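Local coordinates for Alpha/beta hydrolase fold protein (Ochrobactrum, PDB 4G9E) that hydrolyses the lactone ring of N-acyl homoserine lactones and is held here with the ring-opened product N-butanoyl-L-homoserine, at residues A38-Q43 with V97-S102; H248-F251 with E257-A260. All blocks are in the same frame, centred on the assembly; numbering follows the deposited sequence.

Interaction 1: A38-Q43 with V97-S102; sequences AIFAPQ and VVFGWS. With C4L (N-butanoyl-L-homoserine), chain C.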
ATOM      1  N   ALA A  38     -10.964  -2.281   2.360  1.00 10.16           N
ATOM      2  CA  ALA A  38     -12.256  -1.706   1.980  1.00 11.06           C
ATOM      3  C   ALA A  38     -12.095  -0.344   1.299  1.00 10.43           C
ATOM      4  O   ALA A  38     -12.966   0.083   0.540  1.00 10.63           O
ATOM      5  CB  ALA A  38     -13.156  -1.592   3.201  1.00 12.67           C
ATOM      6  N   ILE A  39     -10.972   0.325   1.557  1.00  9.62           N
ATOM      7  CA  ILE A  39     -10.698   1.644   0.980  1.00  9.41           C
ATOM      8  C   ILE A  39     -10.594   1.575  -0.544  1.00  8.99           C
ATOM      9  O   ILE A  39     -10.747   2.582  -1.236  1.00  9.71           O
ATOM     10  CB  ILE A  39      -9.397   2.265   1.587  1.00  9.98           C
ATOM     11  CG1 ILE A  39      -9.394   3.794   1.471  1.00 10.93           C
ATOM     12  CG2 ILE A  39      -8.149   1.673   0.955  1.00 10.16           C
ATOM     13  CD1 ILE A  39     -10.396   4.490   2.361  1.00 12.26           C
ATOM     14  N   PHE A  40     -10.342   0.378  -1.066  1.00  8.56           N
ATOM     15  CA  PHE A  40     -10.166   0.180  -2.503  1.00  9.52           C
ATOM     16  C   PHE A  40     -11.464  -0.173  -3.225  1.00  9.97           C
ATOM     17  O   PHE A  40     -11.447  -0.680  -4.346  1.00 10.06           O
ATOM     18  CB  PHE A  40      -9.099  -0.883  -2.763  1.00  9.11           C
ATOM     19  CG  PHE A  40      -7.747  -0.508  -2.227  1.00  8.07           C
ATOM     20  CD1 PHE A  40      -7.168   0.707  -2.562  1.00  8.47           C
ATOM     21  CD2 PHE A  40      -7.054  -1.362  -1.380  1.00  8.30           C
ATOM     22  CE1 PHE A  40      -5.923   1.065  -2.078  1.00  8.42           C
ATOM     23  CE2 PHE A  40      -5.807  -1.010  -0.890  1.00  7.80           C
ATOM     24  CZ  PHE A  40      -5.236   0.199  -1.236  1.00  7.91           C
ATOM     25  N   ALA A  41     -12.591   0.120  -2.589  1.00 10.78           N
ATOM     26  CA  ALA A  41     -13.896  -0.046  -3.227  1.00 11.77           C
ATOM     27  C   ALA A  41     -13.949   0.425  -4.691  1.00 11.12           C
ATOM     28  O   ALA A  41     -14.529  -0.256  -5.529  1.00 11.59           O
ATOM     29  CB  ALA A  41     -14.978   0.649  -2.403  1.00 13.07           C
ATOM     30  N   PRO A  42     -13.369   1.600  -5.010  1.00 10.77           N
ATOM     31  CA  PRO A  42     -13.494   2.039  -6.412  1.00 10.72           C
ATOM     32  C   PRO A  42     -12.865   1.061  -7.407  1.00 10.92           C
ATOM     33  O   PRO A  42     -13.372   0.897  -8.516  1.00 12.21           O
ATOM     34  CB  PRO A  42     -12.742   3.374  -6.433  1.00 12.92           C
ATOM     35  CG  PRO A  42     -12.818   3.869  -5.024  1.00 14.86           C
ATOM     36  CD  PRO A  42     -12.750   2.634  -4.164  1.00 12.75           C
ATOM     37  N   GLN A  43     -11.768   0.426  -7.009  1.00  9.39           N
ATOM     38  CA  GLN A  43     -11.098  -0.549  -7.854  1.00  9.42           C
ATOM     39  C   GLN A  43     -11.781  -1.907  -7.773  1.00 10.04           C
ATOM     40  O   GLN A  43     -12.032  -2.530  -8.802  1.00 12.70           O
ATOM     41  CB  GLN A  43      -9.617  -0.648  -7.496  1.00  9.45           C
ATOM     42  CG  GLN A  43      -8.813   0.564  -7.940  1.00  9.21           C
ATOM     43  CD  GLN A  43      -9.116   1.806  -7.126  1.00  8.91           C
ATOM     44  OE1 GLN A  43      -9.186   1.745  -5.901  1.00  9.32           O
ATOM     45  NE2 GLN A  43      -9.299   2.935  -7.803  1.00  9.11           N
ATOM     46  N   VAL A  97       0.542  -8.664  -9.836  1.00  7.50           N
ATOM     47  CA  VAL A  97       1.004  -7.282  -9.789  1.00  7.51           C
ATOM     48  C   VAL A  97       0.619  -6.756  -8.410  1.00  6.78           C
ATOM     49  O   VAL A  97      -0.436  -7.117  -7.888  1.00  7.69           O
ATOM     50  CB  VAL A  97       0.324  -6.431 -10.896  1.00  8.30           C
ATOM     51  CG1 VAL A  97       0.731  -4.962 -10.800  1.00  8.61           C
ATOM     52  CG2 VAL A  97       0.656  -7.000 -12.276  1.00  9.90           C
ATOM     53  N   VAL A  98       1.481  -5.942  -7.803  1.00  7.33           N
ATOM     54  CA  VAL A  98       1.192  -5.389  -6.481  1.00  7.33           C
ATOM     55  C   VAL A  98       1.031  -3.882  -6.570  1.00  6.77           C
ATOM     56  O   VAL A  98       1.857  -3.200  -7.174  1.00  7.39           O
ATOM     57  CB  VAL A  98       2.284  -5.770  -5.451  1.00  8.12           C
ATOM     58  CG1 VAL A  98       2.004  -5.112  -4.094  1.00  8.60           C
ATOM     59  CG2 VAL A  98       2.352  -7.289  -5.328  1.00  9.42           C
ATOM     60  N   PHE A  99      -0.054  -3.380  -5.985  1.00  6.80           N
ATOM     61  CA  PHE A  99      -0.235  -1.957  -5.765  1.00  7.13           C
ATOM     62  C   PHE A  99      -0.170  -1.713  -4.264  1.00  7.03           C
ATOM     63  O   PHE A  99      -0.938  -2.307  -3.510  1.00  7.60           O
ATOM     64  CB  PHE A  99      -1.587  -1.462  -6.298  1.00  7.91           C
ATOM     65  CG  PHE A  99      -1.913  -0.077  -5.835  1.00  7.32           C
ATOM     66  CD1 PHE A  99      -1.245   1.005  -6.375  1.00  7.83           C
ATOM     67  CD2 PHE A  99      -2.807   0.140  -4.792  1.00  8.77           C
ATOM     68  CE1 PHE A  99      -1.495   2.289  -5.920  1.00  8.47           C
ATOM     69  CE2 PHE A  99      -3.064   1.424  -4.335  1.00  9.11           C
ATOM     70  CZ  PHE A  99      -2.405   2.496  -4.898  1.00  8.95           C
ATOM     71  N   GLY A 100       0.725  -0.831  -3.833  1.00  6.28           N
ATOM     72  CA  GLY A 100       0.830  -0.511  -2.422  1.00  6.73           C
ATOM     73  C   GLY A 100       0.574   0.957  -2.173  1.00  6.79           C
ATOM     74  O   GLY A 100       1.222   1.820  -2.774  1.00  7.16           O
ATOM     75  N   TRP A 101      -0.365   1.225  -1.273  1.00  6.86           N
ATOM     76  CA  TRP A 101      -0.722   2.581  -0.889  1.00  6.97           C
ATOM     77  C   TRP A 101      -0.025   2.950   0.418  1.00  6.38           C
ATOM     78  O   TRP A 101      -0.375   2.432   1.482  1.00  7.25           O
ATOM     79  CB  TRP A 101      -2.237   2.701  -0.720  1.00  7.94           C
ATOM     80  CG  TRP A 101      -2.666   4.043  -0.230  1.00  7.56           C
ATOM     81  CD1 TRP A 101      -2.139   5.253  -0.586  1.00  8.42           C
ATOM     82  CD2 TRP A 101      -3.694   4.311   0.725  1.00  7.87           C
ATOM     83  NE1 TRP A 101      -2.782   6.261   0.103  1.00  8.84           N
ATOM     84  CE2 TRP A 101      -3.745   5.708   0.905  1.00  8.69           C
ATOM     85  CE3 TRP A 101      -4.592   3.507   1.425  1.00  8.34           C
ATOM     86  CZ2 TRP A 101      -4.656   6.316   1.769  1.00  8.74           C
ATOM     87  CZ3 TRP A 101      -5.493   4.111   2.285  1.00  9.06           C
ATOM     88  CH2 TRP A 101      -5.514   5.499   2.456  1.00  9.26           C
ATOM     89  N   SER A 102       0.957   3.847   0.314  1.00  7.64           N
ATOM     90  CA  SER A 102       1.601   4.488   1.445  1.00  8.29           C
ATOM     91  C   SER A 102       2.334   3.439   2.282  1.00  7.61           C
ATOM     92  O   SER A 102       3.281   2.857   1.778  1.00  7.57           O
ATOM     93  CB  SER A 102       0.602   5.348   2.217  1.00  9.85           C
ATOM     94  OG  SER A 102       1.311   6.279   3.016  1.00 10.80           O
TER
HETATM   95  O1  C4L C 301      -0.887   6.553   4.825  0.72  9.92           O
HETATM   96  C4  C4L C 301       0.080   5.908   5.296  0.85  9.36           C
HETATM   97  O2  C4L C 301       0.190   4.665   5.202  0.85  8.67           O
HETATM   98  C3  C4L C 301       1.166   6.650   6.040  0.91 10.65           C
HETATM   99  C2  C4L C 301       1.259   8.112   5.585  0.84 11.51           C
HETATM  100  C1  C4L C 301       1.969   8.988   6.605  0.63 12.25           C
HETATM  101  O3  C4L C 301       1.132   9.183   7.756  0.69 12.69           O
HETATM  102  N1  C4L C 301       2.487   6.036   5.857  0.94 10.48           N
HETATM  103  C5  C4L C 301       3.085   5.321   6.814  0.91  9.72           C
HETATM  104  O4  C4L C 301       2.595   5.131   7.920  0.84  9.91           O
HETATM  105  C6  C4L C 301       4.444   4.746   6.485  1.00 10.69           C
HETATM  106  C7  C4L C 301       5.408   5.047   7.627  0.65 12.02           C
HETATM  107  C8  C4L C 301       5.664   6.539   7.799  0.71 12.15           C
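Phe-99 and Trp-101 both hold CG anti to the backbone N, which extends both rings off strand 97-101 toward segment 38-43. Phe-40 answers with CG anti to its carbonyl carbon, chi1 -61°, which sends the far end of its ring to meet them. Its CE1 lies 3.7 Å from Phe-99 CE2, in the plane of the Phe-99 ring and at its edge. The two ring planes are at 80°, with centroids 5.8 Å apart. Phe-40 CZ also meets Trp-101 CB at 3.9 Å, and this methylene sits at the edge of the Phe-40 ring. Ile-39 CG2 covers one face of the Phe-40 ring, 3.6 Å above its centre. The same methyl touches the indole at Trp-101 CZ3, 3.8 Å away, where the two side chains cross at about a right angle. One methyl therefore serves both rings.

The indole is also fixed at its polar end, where Trp-101 NE1 donates a hydrogen bond to the backbone O of His-248.

Ser-102 follows the strand directly, in a strained turn before the next helix. This fits the nucleophile elbow of alpha/beta hydrolases, with Ser-102 as the probable nucleophile. Its OG is hydrogen-bonded to Gly-125 O and lies against the carboxylate of N-butanoyl-L-homoserine, 2.9 Å from both O1 and O2. The contact between the segments is thus apolar and buried, while the polar chemistry gathers at the strand end. An aromatic wall backs the strand whose end places Ser-102 beside the product carboxylate.

Interaction 2: H248-F251 with E257-A260; sequences HAPF and EFDA. With C4L (N-butanoyl-L-homoserine), chain C.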
ATOM      1  N   HIS A 248      -3.248  12.348  -1.015  1.00  9.43           N
ATOM      2  CA  HIS A 248      -2.628  11.099  -0.595  1.00  8.83           C
ATOM      3  C   HIS A 248      -3.295   9.848  -1.166  1.00  8.26           C
ATOM      4  O   HIS A 248      -2.684   8.783  -1.150  1.00  8.71           O
ATOM      5  CB  HIS A 248      -2.662  11.009   0.929  1.00  9.40           C
ATOM      6  CG  HIS A 248      -1.770   9.955   1.513  1.00  9.13           C
ATOM      7  ND1 HIS A 248      -0.434   9.827   1.187  1.00  8.59           N
ATOM      8  CD2 HIS A 248      -2.015   9.022   2.463  1.00  9.71           C
ATOM      9  CE1 HIS A 248       0.101   8.849   1.902  1.00  9.47           C
ATOM     10  NE2 HIS A 248      -0.837   8.347   2.684  1.00  9.46           N
ATOM     11  N   ALA A 249      -4.536   9.960  -1.634  1.00  8.79           N
ATOM     12  CA  ALA A 249      -5.309   8.780  -2.001  1.00  8.06           C
ATOM     13  C   ALA A 249      -5.964   8.945  -3.372  1.00  8.06           C
ATOM     14  O   ALA A 249      -7.192   8.910  -3.490  1.00  8.31           O
ATOM     15  CB  ALA A 249      -6.363   8.486  -0.952  1.00  9.42           C
ATOM     16  N   PRO A 250      -5.153   9.110  -4.428  1.00  8.32           N
ATOM     17  CA  PRO A 250      -5.744   9.396  -5.740  1.00  8.75           C
ATOM     18  C   PRO A 250      -6.667   8.293  -6.259  1.00  8.48           C
ATOM     19  O   PRO A 250      -7.526   8.579  -7.087  1.00  8.98           O
ATOM     20  CB  PRO A 250      -4.526   9.575  -6.650  1.00  9.98           C
ATOM     21  CG  PRO A 250      -3.384   8.900  -5.906  1.00  9.70           C
ATOM     22  CD  PRO A 250      -3.682   9.157  -4.459  1.00  9.07           C
ATOM     23  N   PHE A 251      -6.485   7.058  -5.800  1.00  7.98           N
ATOM     24  CA  PHE A 251      -7.340   5.952  -6.216  1.00  8.19           C
ATOM     25  C   PHE A 251      -8.803   6.152  -5.806  1.00  8.06           C
ATOM     26  O   PHE A 251      -9.692   5.557  -6.409  1.00  9.08           O
ATOM     27  CB  PHE A 251      -6.798   4.629  -5.665  1.00  8.94           C
ATOM     28  CG  PHE A 251      -6.707   4.618  -4.174  1.00  8.27           C
ATOM     29  CD1 PHE A 251      -7.816   4.280  -3.416  1.00  8.62           C
ATOM     30  CD2 PHE A 251      -5.543   5.011  -3.520  1.00  8.20           C
ATOM     31  CE1 PHE A 251      -7.767   4.314  -2.039  1.00  9.44           C
ATOM     32  CE2 PHE A 251      -5.496   5.061  -2.138  1.00  8.52           C
ATOM     33  CZ  PHE A 251      -6.607   4.707  -1.398  1.00  9.03           C
ATOM     34  N   GLU A 257      -8.763   8.916 -13.355  1.00 10.61           N
ATOM     35  CA  GLU A 257      -7.389   9.221 -13.735  1.00 11.23           C
ATOM     36  C   GLU A 257      -6.402   8.215 -13.145  1.00  9.87           C
ATOM     37  O   GLU A 257      -5.481   7.751 -13.825  1.00 11.45           O
ATOM     38  CB  GLU A 257      -7.008  10.644 -13.339  1.00 14.48           C
ATOM     39  CG  GLU A 257      -5.658  11.062 -13.885  1.00 18.44           C
ATOM     40  CD  GLU A 257      -5.459  12.559 -13.890  1.00 22.67           C
ATOM     41  OE1 GLU A 257      -4.306  12.995 -14.067  1.00 25.82           O
ATOM     42  OE2 GLU A 257      -6.452  13.296 -13.725  1.00 23.31           O
ATOM     43  N   PHE A 258      -6.596   7.867 -11.879  1.00  9.24           N
ATOM     44  CA  PHE A 258      -5.748   6.864 -11.255  1.00  9.40           C
ATOM     45  C   PHE A 258      -5.875   5.519 -11.979  1.00  8.75           C
ATOM     46  O   PHE A 258      -4.877   4.852 -12.261  1.00  9.13           O
ATOM     47  CB  PHE A 258      -6.100   6.705  -9.778  1.00  9.86           C
ATOM     48  CG  PHE A 258      -5.384   5.554  -9.126  1.00  9.58           C
ATOM     49  CD1 PHE A 258      -4.099   5.700  -8.631  1.00 10.45           C
ATOM     50  CD2 PHE A 258      -5.981   4.304  -9.069  1.00  9.75           C
ATOM     51  CE1 PHE A 258      -3.435   4.614  -8.066  1.00 10.61           C
ATOM     52  CE2 PHE A 258      -5.333   3.223  -8.521  1.00 10.48           C
ATOM     53  CZ  PHE A 258      -4.062   3.375  -8.014  1.00 11.14           C
ATOM     54  N   ASP A 259      -7.109   5.123 -12.274  1.00  8.75           N
ATOM     55  CA  ASP A 259      -7.362   3.840 -12.911  1.00  9.02           C
ATOM     56  C   ASP A 259      -6.730   3.762 -14.294  1.00  9.26           C
ATOM     57  O   ASP A 259      -6.365   2.677 -14.736  1.00  9.19           O
ATOM     58  CB  ASP A 259      -8.862   3.550 -13.026  1.00  9.65           C
ATOM     59  CG  ASP A 259      -9.505   3.172 -11.703  1.00 11.08           C
ATOM     60  OD1 ASP A 259      -8.787   2.919 -10.714  1.00 11.76           O
ATOM     61  OD2 ASP A 259     -10.756   3.106 -11.672  1.00 12.81           O
ATOM     62  N   ALA A 260      -6.616   4.890 -14.992  1.00  9.47           N
ATOM     63  CA  ALA A 260      -5.920   4.891 -16.276  1.00  9.66           C
ATOM     64  C   ALA A 260      -4.479   4.407 -16.091  1.00  8.75           C
ATOM     65  O   ALA A 260      -3.992   3.569 -16.854  1.00  8.89           O
ATOM     66  CB  ALA A 260      -5.950   6.279 -16.908  1.00 10.41           C
TER
HETATM   67  O1  C4L C 301      -0.887   6.553   4.825  0.72  9.92           O
HETATM   68  C4  C4L C 301       0.080   5.908   5.296  0.85  9.36           C
HETATM   69  O2  C4L C 301       0.190   4.665   5.202  0.85  8.67           O
HETATM   70  C3  C4L C 301       1.166   6.650   6.040  0.91 10.65           C
HETATM   71  C2  C4L C 301       1.259   8.112   5.585  0.84 11.51           C
HETATM   72  C1  C4L C 301       1.969   8.988   6.605  0.63 12.25           C
HETATM   73  O3  C4L C 301       1.132   9.183   7.756  0.69 12.69           O
HETATM   74  N1  C4L C 301       2.487   6.036   5.857  0.94 10.48           N
HETATM   75  C5  C4L C 301       3.085   5.321   6.814  0.91  9.72           C
HETATM   76  O4  C4L C 301       2.595   5.131   7.920  0.84  9.91           O
HETATM   77  C6  C4L C 301       4.444   4.746   6.485  1.00 10.69           C
HETATM   78  C7  C4L C 301       5.408   5.047   7.627  0.65 12.02           C
HETATM   79  C8  C4L C 301       5.664   6.539   7.799  0.71 12.15           C
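Phe-258 lays one face of its ring against Phe-251 CB. The methylene stands 3.6 Å from the ring centroid and 16° off the ring normal, a CH-pi contact. CB leans toward the rim, with Phe-258 CD2 and CE2 its nearest atoms. Phe-251 CA comes close too, 3.5 Å from Phe-258 CG, so the ring lies against backbone as well as side chain. Pro-250 adds its carbonyl O, 3.6 Å from Phe-258 CB, and a looser touch of its ring, CG to Phe-258 CD1 at 4.3 Å.

Phe-251 holds CG between the backbone N and the carbonyl carbon, chi1 59°. Its own ring leads away from Phe-258 to pack edge-to-face with Trp-101. Further out, Phe-99 meets Phe-258 edge-to-face, and Thr-124 of strand 120-124 touches both Pro-250 and Phe-258. Gln-43 NE2 bonds to both Phe-251 O and Asp-259 OD1, tying the two segments together from outside. An alanine in place of Phe-258 would probably leave Phe-251 CB without its aromatic face and open a gap beside Pro-250 and Phe-99.

At the other end of segment 248-251, His-248 NE2 donates a hydrogen bond to the carboxylate O1 of N-butanoyl-L-homoserine, 2.8 Å long with an angle of 161° at the hydrogen. O1 lies in the plane of the imidazole, at its edge. His-248 ND1 is bonded to Glu-219 OE1, which would fix the ring's rotation. This geometry fits a Ser-His-Glu triad, with His-248 gripped on one nitrogen by an acid and bonded through the other to the product.

Overall arrangement
The centres of interactions 1 and 2 lie about 10 Å apart, and both touch N-butanoyl-L-homoserine. They come in series along the chain: interaction 1 closes before interaction 2 opens. Strand 97-101 runs inside the eight-stranded mixed sheet of the alpha/beta hydrolase fold, parallel to its neighbours 24-30 and 120-124. Segments 38-43, 248-251 and 257-260 belong to the helices and turns packed beside it. The two contacts meet directly at the ligand, where Ser-102 OG is 3.0 Å from His-248 NE2. A continuous aromatic core thus backs the loops that bring Ser-102 and His-248 to the ligand pocket.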